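Local coordinates for protein thiamin pyrophosphokinase (Geobacillus thermodenitrificans, PDB 3K94) that probably transfers a pyrophosphate group from ATP to thiamine, making thiamine diphosphate, as a thiamine pyrophosphokinase, at residues Thr160-Thr165 against Phe199-Leu204; Thr134-Gly139 against Gly195-Ser200; Pro44-Gly49 against Asp70-Glu75. All blocks are in the same frame, centred on the assembly; numbering follows the deposited sequence.

In the fold
Contacts 1 and 2 are neighbours, with centres about 7 Å apart. They share F199, the last residue of strand 194-199, and S200 just after it, and touch further where H136 N meets L204 O (2.8 Å) and T165 N meets S198 O (2.9 Å), both probable hydrogen bonds. Contact 3 lies within the catalytic domain, on the opposite side of the chain's centre: its nearest atoms are about 25 Å from those of contact 1 and about 20 Å from those of contact 2, so it touches neither. Contacts 2 and 3 nevertheless both reach the ten-stranded mixed sheet, which runs from strand 71-72 past strand 131-136. Contact 1 belongs to the vitamin B1 binding domain.

Contact 1: residues Thr160-Thr165 against Phe199-Leu204; sequences TVAEFT and FSEGIL
V161 and F199 fit together where the turn 199-204 curls around residues 160-165. The valine is the bump: CG1, anti to the backbone N (chi1 163°), reaches F199 CB at 3.7 Å and comes obliquely to the phenylalanine ring. V161 CG2 points to the far side of the hollow, 3.7 Å from I203 O. The fit is looser between V161 CG2 and L204 CD1, at 4.2 Å. An alanine here would probably open a gap between F199, I203 O and L204, since both methyl branches would be gone. A second bump is L204 CD2, which presses to 3.4 Å from F164 CE1, the two side chains crossing at about a right angle, while F199 CB lies at the rim of the F164 ring, near its plane. The hollow needs G202 on its wall, because a CB there would collide with T160 O. Y154 meets the F164 ring edge-to-face and also touches L204, joining this pocket to strand 151-156. Residues 199-204 thus connect strand 194-199 to strand 204-209 and pack on strand 160-161 and the loop after it, within the vitamin B1 binding domain. Toward the outside the fit turns polar. Two backbone bonds join A162 to the turn: its N gives to E201 O (3.1 Å), and its O takes S200 N (3.0 Å). The chemistry is divided: apolar branches fill the inner side, while at the exposed side S200 OG donates weakly to E163 OE2 (3.1 Å), a bond that would probably hold the glutamate only loosely.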
loop_
_atom_site.group_PDB
_atom_site.type_symbol
_atom_site.label_atom_id
_atom_site.label_comp_id
_atom_site.label_asym_id
_atom_site.label_seq_id
_atom_site.Cartn_x
_atom_site.Cartn_y
_atom_site.Cartn_z
ATOM N N THR B 160 -17.651 4.515 9.535
ATOM C CA THR B 160 -17.944 3.550 10.582
ATOM C C THR B 160 -18.268 2.196 9.973
ATOM O O THR B 160 -18.664 2.100 8.814
ATOM C CB THR B 160 -19.100 4.009 11.509
ATOM O OG1 THR B 160 -20.359 3.757 10.883
ATOM C CG2 THR B 160 -18.992 5.495 11.829
ATOM N N VAL B 161 -18.058 1.153 10.760
ATOM C CA VAL B 161 -18.421 -0.206 10.385
ATOM C C VAL B 161 -19.156 -0.814 11.568
ATOM O O VAL B 161 -18.586 -0.957 12.650
ATOM C CB VAL B 161 -17.182 -1.051 10.061
ATOM C CG1 VAL B 161 -17.531 -2.538 10.075
ATOM C CG2 VAL B 161 -16.584 -0.634 8.704
ATOM N N ALA B 162 -20.426 -1.153 11.374
ATOM C CA ALA B 162 -21.262 -1.581 12.495
ATOM C C ALA B 162 -21.347 -3.088 12.644
ATOM O O ALA B 162 -21.194 -3.836 11.670
ATOM C CB ALA B 162 -22.659 -0.977 12.393
ATOM N N GLU B 163 -21.593 -3.500 13.886
ATOM C CA GLU B 163 -21.801 -4.884 14.278
ATOM C C GLU B 163 -20.747 -5.822 13.712
ATOM O O GLU B 163 -21.059 -6.893 13.201
ATOM C CB GLU B 163 -23.207 -5.356 13.902
ATOM C CG GLU B 163 -24.329 -4.488 14.453
ATOM C CD GLU B 163 -25.697 -4.961 13.984
ATOM O OE1 GLU B 163 -25.938 -6.186 14.002
ATOM O OE2 GLU B 163 -26.526 -4.115 13.589
ATOM N N PHE B 164 -19.489 -5.413 13.809
ATOM C CA PHE B 164 -18.405 -6.267 13.374
ATOM C C PHE B 164 -18.291 -7.487 14.299
ATOM O O PHE B 164 -18.204 -7.348 15.515
ATOM C CB PHE B 164 -17.104 -5.480 13.329
ATOM C CG PHE B 164 -15.979 -6.239 12.732
ATOM C CD1 PHE B 164 -16.044 -6.659 11.410
ATOM C CD2 PHE B 164 -14.858 -6.552 13.482
ATOM C CE1 PHE B 164 -15.006 -7.375 10.850
ATOM C CE2 PHE B 164 -13.813 -7.253 12.916
ATOM C CZ PHE B 164 -13.888 -7.661 11.592
ATOM N N THR B 165 -18.300 -8.684 13.715
ATOM C CA THR B 165 -18.293 -9.916 14.498
ATOM C C THR B 165 -17.366 -10.955 13.884
ATOM O O THR B 165 -17.404 -11.199 12.677
ATOM C CB THR B 165 -19.714 -10.504 14.608
ATOM O OG1 THR B 165 -20.556 -9.579 15.306
ATOM C CG2 THR B 165 -19.697 -11.854 15.334
ATOM N N PHE B 199 -20.490 -7.882 9.245
ATOM C CA PHE B 199 -20.805 -6.540 9.693
ATOM C C PHE B 199 -22.067 -6.116 8.981
ATOM O O PHE B 199 -22.363 -6.624 7.904
ATOM C CB PHE B 199 -19.642 -5.559 9.443
ATOM C CG PHE B 199 -19.160 -5.507 8.005
ATOM C CD1 PHE B 199 -18.314 -6.490 7.505
ATOM C CD2 PHE B 199 -19.530 -4.459 7.168
ATOM C CE1 PHE B 199 -17.861 -6.446 6.187
ATOM C CE2 PHE B 199 -19.071 -4.395 5.842
ATOM C CZ PHE B 199 -18.237 -5.393 5.348
ATOM N N SER B 200 -22.810 -5.190 9.579
ATOM C CA SER B 200 -24.127 -4.834 9.051
ATOM C C SER B 200 -24.119 -3.515 8.296
ATOM O O SER B 200 -25.019 -3.240 7.510
ATOM C CB SER B 200 -25.149 -4.755 10.190
ATOM O OG SER B 200 -24.882 -3.626 11.000
ATOM N N GLU B 201 -23.113 -2.687 8.550
ATOM C CA GLU B 201 -23.014 -1.390 7.887
ATOM C C GLU B 201 -21.580 -1.042 7.535
ATOM O O GLU B 201 -20.652 -1.409 8.257
ATOM C CB GLU B 201 -23.565 -0.280 8.775
ATOM C CG GLU B 201 -25.054 -0.320 8.977
ATOM C CD GLU B 201 -25.547 0.893 9.734
ATOM O OE1 GLU B 201 -24.748 1.840 9.910
ATOM O OE2 GLU B 201 -26.726 0.897 10.149
ATOM N N GLY B 202 -21.416 -0.312 6.436
ATOM C CA GLY B 202 -20.128 0.256 6.080
ATOM C C GLY B 202 -19.327 -0.549 5.072
ATOM O O GLY B 202 -19.863 -1.418 4.383
ATOM N N ILE B 203 -18.032 -0.249 4.996
ATOM C CA ILE B 203 -17.143 -0.856 4.015
ATOM C C ILE B 203 -15.822 -1.199 4.677
ATOM O O ILE B 203 -15.192 -0.344 5.292
ATOM C CB ILE B 203 -16.852 0.093 2.845
ATOM C CG1 ILE B 203 -18.151 0.613 2.229
ATOM C CG2 ILE B 203 -15.999 -0.605 1.779
ATOM C CD1 ILE B 203 -17.915 1.467 1.012
ATOM N N LEU B 204 -15.382 -2.441 4.532
ATOM C CA LEU B 204 -14.266 -2.927 5.334
ATOM C C LEU B 204 -13.191 -3.596 4.498
ATOM O O LEU B 204 -13.489 -4.402 3.610
ATOM C CB LEU B 204 -14.776 -3.916 6.378
ATOM C CG LEU B 204 -13.760 -4.464 7.373
ATOM C CD1 LEU B 204 -13.492 -3.414 8.442
ATOM C CD2 LEU B 204 -14.273 -5.745 8.012
#

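Contact 2: residues Thr134-Gly139 against Gly195-Ser200; sequences TVHLPG and GTFSFS
H136 and F197 meet edge-to-face: the phenylalanine brings its CZ corner over one face of the imidazole, 3.6 Å above the plane and offset toward the rim. The ring centroids are 5.0 Å apart and the planes 75° to one another, so this is a T-shaped pair. The next aromatic along the strand, F199, slides its outer end beneath the bend at 136-138. F199 CZ lies 3.0 Å from L137 O and 3.3 Å from H136 O, which is at the ring edge, near its plane. F199 CE2 reaches P138 N at 3.4 Å, and P138 CA stands over one face of the ring. Backbone bonds close this tight side, G139 and F199 forming an antiparallel hydrogen-bonded pair in which G139 N gives to F199 O and F199 N to G139 O, each 3.2 Å. The other side is looser and more open to solvent. There the outer atoms of the exposed P138, CB and CG, meet S200 O, with P138 CB at 3.5 Å from that oxygen, and S198 lays its CB beside G139 O while remaining partly exposed. The bend carries the chain out of one sheet and into another: H136 is still bonded through its backbone to L204 of strand 204-209, whereas G139 starts strand 139-144, next to strand 194-199. Y141 of that strand meets the rings of both H136 and F197 and bonds L137 O through its hydroxyl; L137 itself touches A120 and D121, just beyond helix 106-118, and M206 of strand 204-209 packs on H136 and F197.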
loop_
_atom_site.group_PDB
_atom_site.type_symbol
_atom_site.label_atom_id
_atom_site.label_comp_id
_atom_site.label_asym_id
_atom_site.label_seq_id
_atom_site.Cartn_x
_atom_site.Cartn_y
_atom_site.Cartn_z
ATOM N N THR B 134 -8.463 -7.488 0.049
ATOM C CA THR B 134 -9.839 -7.497 -0.413
ATOM C C THR B 134 -10.631 -6.415 0.318
ATOM O O THR B 134 -10.281 -6.018 1.434
ATOM C CB THR B 134 -10.536 -8.864 -0.164
ATOM O OG1 THR B 134 -10.443 -9.228 1.226
ATOM C CG2 THR B 134 -9.916 -9.959 -1.014
ATOM N N VAL B 135 -11.699 -5.939 -0.314
ATOM C CA VAL B 135 -12.605 -4.988 0.328
ATOM C C VAL B 135 -14.018 -5.559 0.283
ATOM O O VAL B 135 -14.357 -6.315 -0.630
ATOM C CB VAL B 135 -12.549 -3.587 -0.335
ATOM C CG1 VAL B 135 -11.116 -3.031 -0.302
ATOM C CG2 VAL B 135 -13.056 -3.662 -1.752
ATOM N N HIS B 136 -14.841 -5.201 1.262
ATOM C CA HIS B 136 -16.127 -5.871 1.443
ATOM C C HIS B 136 -17.268 -4.930 1.818
ATOM O O HIS B 136 -17.083 -3.973 2.580
ATOM C CB HIS B 136 -16.006 -6.950 2.526
ATOM C CG HIS B 136 -15.003 -8.009 2.206
ATOM N ND1 HIS B 136 -13.701 -7.964 2.657
ATOM C CD2 HIS B 136 -15.104 -9.134 1.461
ATOM C CE1 HIS B 136 -13.045 -9.021 2.210
ATOM N NE2 HIS B 136 -13.871 -9.739 1.470
ATOM N N LEU B 137 -18.452 -5.247 1.306
ATOM C CA LEU B 137 -19.686 -4.585 1.706
ATOM C C LEU B 137 -20.337 -5.423 2.807
ATOM O O LEU B 137 -19.898 -6.542 3.073
ATOM C CB LEU B 137 -20.612 -4.437 0.493
ATOM C CG LEU B 137 -19.998 -3.629 -0.672
ATOM C CD1 LEU B 137 -20.977 -3.465 -1.832
ATOM C CD2 LEU B 137 -19.490 -2.249 -0.216
ATOM N N PRO B 138 -21.384 -4.892 3.463
ATOM C CA PRO B 138 -21.980 -5.673 4.553
ATOM C C PRO B 138 -22.408 -7.078 4.127
ATOM O O PRO B 138 -22.828 -7.314 2.986
ATOM C CB PRO B 138 -23.189 -4.825 4.969
ATOM C CG PRO B 138 -22.766 -3.413 4.650
ATOM C CD PRO B 138 -21.968 -3.540 3.366
ATOM N N GLY B 139 -22.275 -8.011 5.062
ATOM C CA GLY B 139 -22.604 -9.405 4.826
ATOM C C GLY B 139 -21.807 -10.268 5.782
ATOM O O GLY B 139 -21.181 -9.750 6.710
ATOM N N GLY B 195 -13.278 -19.704 9.811
ATOM C CA GLY B 195 -13.940 -18.695 10.616
ATOM C C GLY B 195 -14.762 -17.768 9.752
ATOM O O GLY B 195 -14.818 -17.939 8.537
ATOM N N THR B 196 -15.405 -16.791 10.383
ATOM C CA THR B 196 -16.181 -15.798 9.661
ATOM C C THR B 196 -15.887 -14.388 10.166
ATOM O O THR B 196 -15.427 -14.204 11.303
ATOM C CB THR B 196 -17.691 -16.050 9.835
ATOM O OG1 THR B 196 -18.003 -16.090 11.227
ATOM C CG2 THR B 196 -18.094 -17.378 9.220
ATOM N N PHE B 197 -16.132 -13.402 9.308
ATOM C CA PHE B 197 -16.301 -12.025 9.750
ATOM C C PHE B 197 -17.599 -11.512 9.175
ATOM O O PHE B 197 -17.990 -11.923 8.094
ATOM C CB PHE B 197 -15.103 -11.110 9.401
ATOM C CG PHE B 197 -14.823 -10.946 7.917
ATOM C CD1 PHE B 197 -14.101 -11.908 7.222
ATOM C CD2 PHE B 197 -15.216 -9.794 7.242
ATOM C CE1 PHE B 197 -13.811 -11.754 5.860
ATOM C CE2 PHE B 197 -14.931 -9.614 5.870
ATOM C CZ PHE B 197 -14.228 -10.604 5.180
ATOM N N SER B 198 -18.282 -10.641 9.904
ATOM C CA SER B 198 -19.522 -10.077 9.398
ATOM C C SER B 198 -19.715 -8.687 9.952
ATOM O O SER B 198 -19.177 -8.347 11.003
ATOM C CB SER B 198 -20.724 -10.965 9.759
ATOM O OG SER B 198 -20.986 -10.954 11.158
ATOM N N PHE B 199 -20.490 -7.882 9.245
ATOM C CA PHE B 199 -20.805 -6.540 9.693
ATOM C C PHE B 199 -22.067 -6.116 8.981
ATOM O O PHE B 199 -22.363 -6.624 7.904
ATOM C CB PHE B 199 -19.642 -5.559 9.443
ATOM C CG PHE B 199 -19.160 -5.507 8.005
ATOM C CD1 PHE B 199 -18.314 -6.490 7.505
ATOM C CD2 PHE B 199 -19.530 -4.459 7.168
ATOM C CE1 PHE B 199 -17.861 -6.446 6.187
ATOM C CE2 PHE B 199 -19.071 -4.395 5.842
ATOM C CZ PHE B 199 -18.237 -5.393 5.348
ATOM N N SER B 200 -22.810 -5.190 9.579
ATOM C CA SER B 200 -24.127 -4.834 9.051
ATOM C C SER B 200 -24.119 -3.515 8.296
ATOM O O SER B 200 -25.019 -3.240 7.510
ATOM C CB SER B 200 -25.149 -4.755 10.190
ATOM O OG SER B 200 -24.882 -3.626 11.000
#

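Contact 3: residues Pro44-Gly49 against Asp70-Glu75; sequences PVRAFG and DVWPAE
W72 crosses R46 obliquely and lies alongside F48, and its side chain can be followed outward from the backbone. CB touches F48 CD2 at 3.6 Å. CG, anti to the carbonyl carbon (chi1 -68°), is 4.2 Å from F48 CE2; the five-membered ring of W72 and the F48 ring run near parallel but are slid so far apart that they barely overlap. CD1 then rests on the aliphatic part of the arginine, 3.8 Å from R46 CG. NE1 donates to D70 OD2 at 2.9 Å, meeting the oxygen from above the carboxylate plane. NE1 also lies over one face of the R46 guanidinium, 2.9 Å from R46 NH1, though as two donors they are not bonded. CE2 is 3.2 Å from R46 NH1 and CZ2 comes next to it, the guanidinium turned only 16° from the indole. R46 NH2 is 3.3 Å from D70 OD2, but that oxygen lies over the guanidinium face, so the salt bridge works through charge without an aimed N-H. One aspartate oxygen thus holds both the indole N-H and the arginine charge, which probably steadies the carboxylate in its ionised form. Along the backbone, A47 N gives to D70 O, W72 N to A47 O (2.7 Å) and G49 N to W72 O. A47 and V71 lie on the other face, where helix 33-40 brings T34 against A47; helix 80-88 covers F48 with A84. Strand 46-48, helix 56-65 and strand 71-72 make a beta-alpha-beta unit, whose second strand is the outermost of the parallel part of the sheet in this alpha/beta catalytic domain.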
loop_
_atom_site.group_PDB
_atom_site.type_symbol
_atom_site.label_atom_id
_atom_site.label_comp_id
_atom_site.label_asym_id
_atom_site.label_seq_id
_atom_site.Cartn_x
_atom_site.Cartn_y
_atom_site.Cartn_z
ATOM N N PRO B 44 -2.324 -15.490 -22.639
ATOM C CA PRO B 44 -3.342 -14.567 -22.150
ATOM C C PRO B 44 -4.544 -14.670 -23.072
ATOM O O PRO B 44 -4.373 -14.700 -24.286
ATOM C CB PRO B 44 -2.683 -13.188 -22.317
ATOM C CG PRO B 44 -1.252 -13.446 -22.617
ATOM C CD PRO B 44 -1.191 -14.789 -23.257
ATOM N N VAL B 45 -5.744 -14.725 -22.521
ATOM C CA VAL B 45 -6.910 -14.755 -23.383
ATOM C C VAL B 45 -7.099 -13.350 -23.931
ATOM O O VAL B 45 -7.807 -13.125 -24.919
ATOM C CB VAL B 45 -8.143 -15.228 -22.628
ATOM C CG1 VAL B 45 -7.916 -16.661 -22.120
ATOM C CG2 VAL B 45 -8.438 -14.286 -21.481
ATOM N N ARG B 46 -6.407 -12.414 -23.299
ATOM C CA ARG B 46 -6.556 -11.005 -23.611
ATOM C C ARG B 46 -5.395 -10.240 -22.982
ATOM O O ARG B 46 -4.891 -10.646 -21.945
ATOM C CB ARG B 46 -7.886 -10.517 -23.045
ATOM C CG ARG B 46 -8.293 -9.156 -23.502
ATOM C CD ARG B 46 -9.785 -8.979 -23.318
ATOM N NE ARG B 46 -10.548 -9.718 -24.319
ATOM C CZ ARG B 46 -11.422 -9.159 -25.153
ATOM N NH1 ARG B 46 -11.656 -7.851 -25.106
ATOM N NH2 ARG B 46 -12.073 -9.911 -26.031
ATOM N N ALA B 47 -4.949 -9.165 -23.628
ATOM C CA ALA B 47 -3.957 -8.268 -23.035
ATOM C C ALA B 47 -4.376 -6.804 -23.183
ATOM O O ALA B 47 -5.092 -6.440 -24.113
ATOM C CB ALA B 47 -2.579 -8.488 -23.648
ATOM N N PHE B 48 -3.927 -5.970 -22.257
ATOM C CA PHE B 48 -4.293 -4.558 -22.242
ATOM C C PHE B 48 -3.058 -3.710 -22.010
ATOM O O PHE B 48 -2.285 -3.975 -21.093
ATOM C CB PHE B 48 -5.264 -4.280 -21.103
ATOM C CG PHE B 48 -6.572 -4.987 -21.229
ATOM C CD1 PHE B 48 -6.723 -6.280 -20.761
ATOM C CD2 PHE B 48 -7.667 -4.347 -21.785
ATOM C CE1 PHE B 48 -7.940 -6.927 -20.857
ATOM C CE2 PHE B 48 -8.888 -4.986 -21.877
ATOM C CZ PHE B 48 -9.026 -6.281 -21.419
ATOM N N GLY B 49 -2.895 -2.678 -22.825
ATOM C CA GLY B 49 -1.725 -1.824 -22.746
ATOM C C GLY B 49 -1.123 -1.558 -24.113
ATOM O O GLY B 49 -1.575 -2.108 -25.128
ATOM N N ASP B 70 -4.873 -11.056 -28.881
ATOM C CA ASP B 70 -5.828 -9.960 -28.856
ATOM C C ASP B 70 -5.366 -8.910 -27.839
ATOM O O ASP B 70 -5.528 -9.092 -26.635
ATOM C CB ASP B 70 -7.227 -10.472 -28.496
ATOM C CG ASP B 70 -8.288 -9.383 -28.580
ATOM O OD1 ASP B 70 -8.075 -8.417 -29.338
ATOM O OD2 ASP B 70 -9.330 -9.489 -27.893
ATOM N N VAL B 71 -4.775 -7.821 -28.326
ATOM C CA VAL B 71 -4.306 -6.759 -27.446
ATOM C C VAL B 71 -5.233 -5.556 -27.520
ATOM O O VAL B 71 -5.663 -5.159 -28.604
ATOM C CB VAL B 71 -2.883 -6.303 -27.802
ATOM C CG1 VAL B 71 -2.435 -5.226 -26.842
ATOM C CG2 VAL B 71 -1.926 -7.475 -27.752
ATOM N N TRP B 72 -5.550 -4.988 -26.365
ATOM C CA TRP B 72 -6.367 -3.780 -26.311
ATOM C C TRP B 72 -5.526 -2.594 -25.869
ATOM O O TRP B 72 -4.847 -2.648 -24.843
ATOM C CB TRP B 72 -7.584 -3.986 -25.409
ATOM C CG TRP B 72 -8.524 -4.966 -26.012
ATOM C CD1 TRP B 72 -8.410 -6.329 -26.003
ATOM C CD2 TRP B 72 -9.703 -4.666 -26.765
ATOM N NE1 TRP B 72 -9.456 -6.895 -26.687
ATOM C CE2 TRP B 72 -10.264 -5.897 -27.168
ATOM C CE3 TRP B 72 -10.341 -3.478 -27.135
ATOM C CZ2 TRP B 72 -11.437 -5.972 -27.917
ATOM C CZ3 TRP B 72 -11.505 -3.554 -27.876
ATOM C CH2 TRP B 72 -12.041 -4.793 -28.260
ATOM N N PRO B 73 -5.548 -1.525 -26.668
ATOM C CA PRO B 73 -4.619 -0.410 -26.484
ATOM C C PRO B 73 -4.934 0.383 -25.228
ATOM O O PRO B 73 -6.071 0.361 -24.760
ATOM C CB PRO B 73 -4.861 0.444 -27.732
ATOM C CG PRO B 73 -6.270 0.160 -28.098
ATOM C CD PRO B 73 -6.479 -1.293 -27.785
ATOM N N ALA B 74 -3.926 1.060 -24.685
ATOM C CA ALA B 74 -4.129 1.941 -23.555
ATOM C C ALA B 74 -5.139 3.019 -23.918
ATOM O O ALA B 74 -5.210 3.461 -25.067
ATOM C CB ALA B 74 -2.809 2.565 -23.121
ATOM N N GLU B 75 -5.931 3.429 -22.937
ATOM C CA GLU B 75 -6.928 4.462 -23.149
ATOM C C GLU B 75 -6.581 5.701 -22.342
ATOM O O GLU B 75 -6.032 5.597 -21.239
ATOM C CB GLU B 75 -8.308 3.952 -22.750
ATOM C CG GLU B 75 -8.805 2.773 -23.583
ATOM C CD GLU B 75 -10.171 2.278 -23.132
ATOM O OE1 GLU B 75 -10.915 3.058 -22.492
ATOM O OE2 GLU B 75 -10.502 1.109 -23.418
#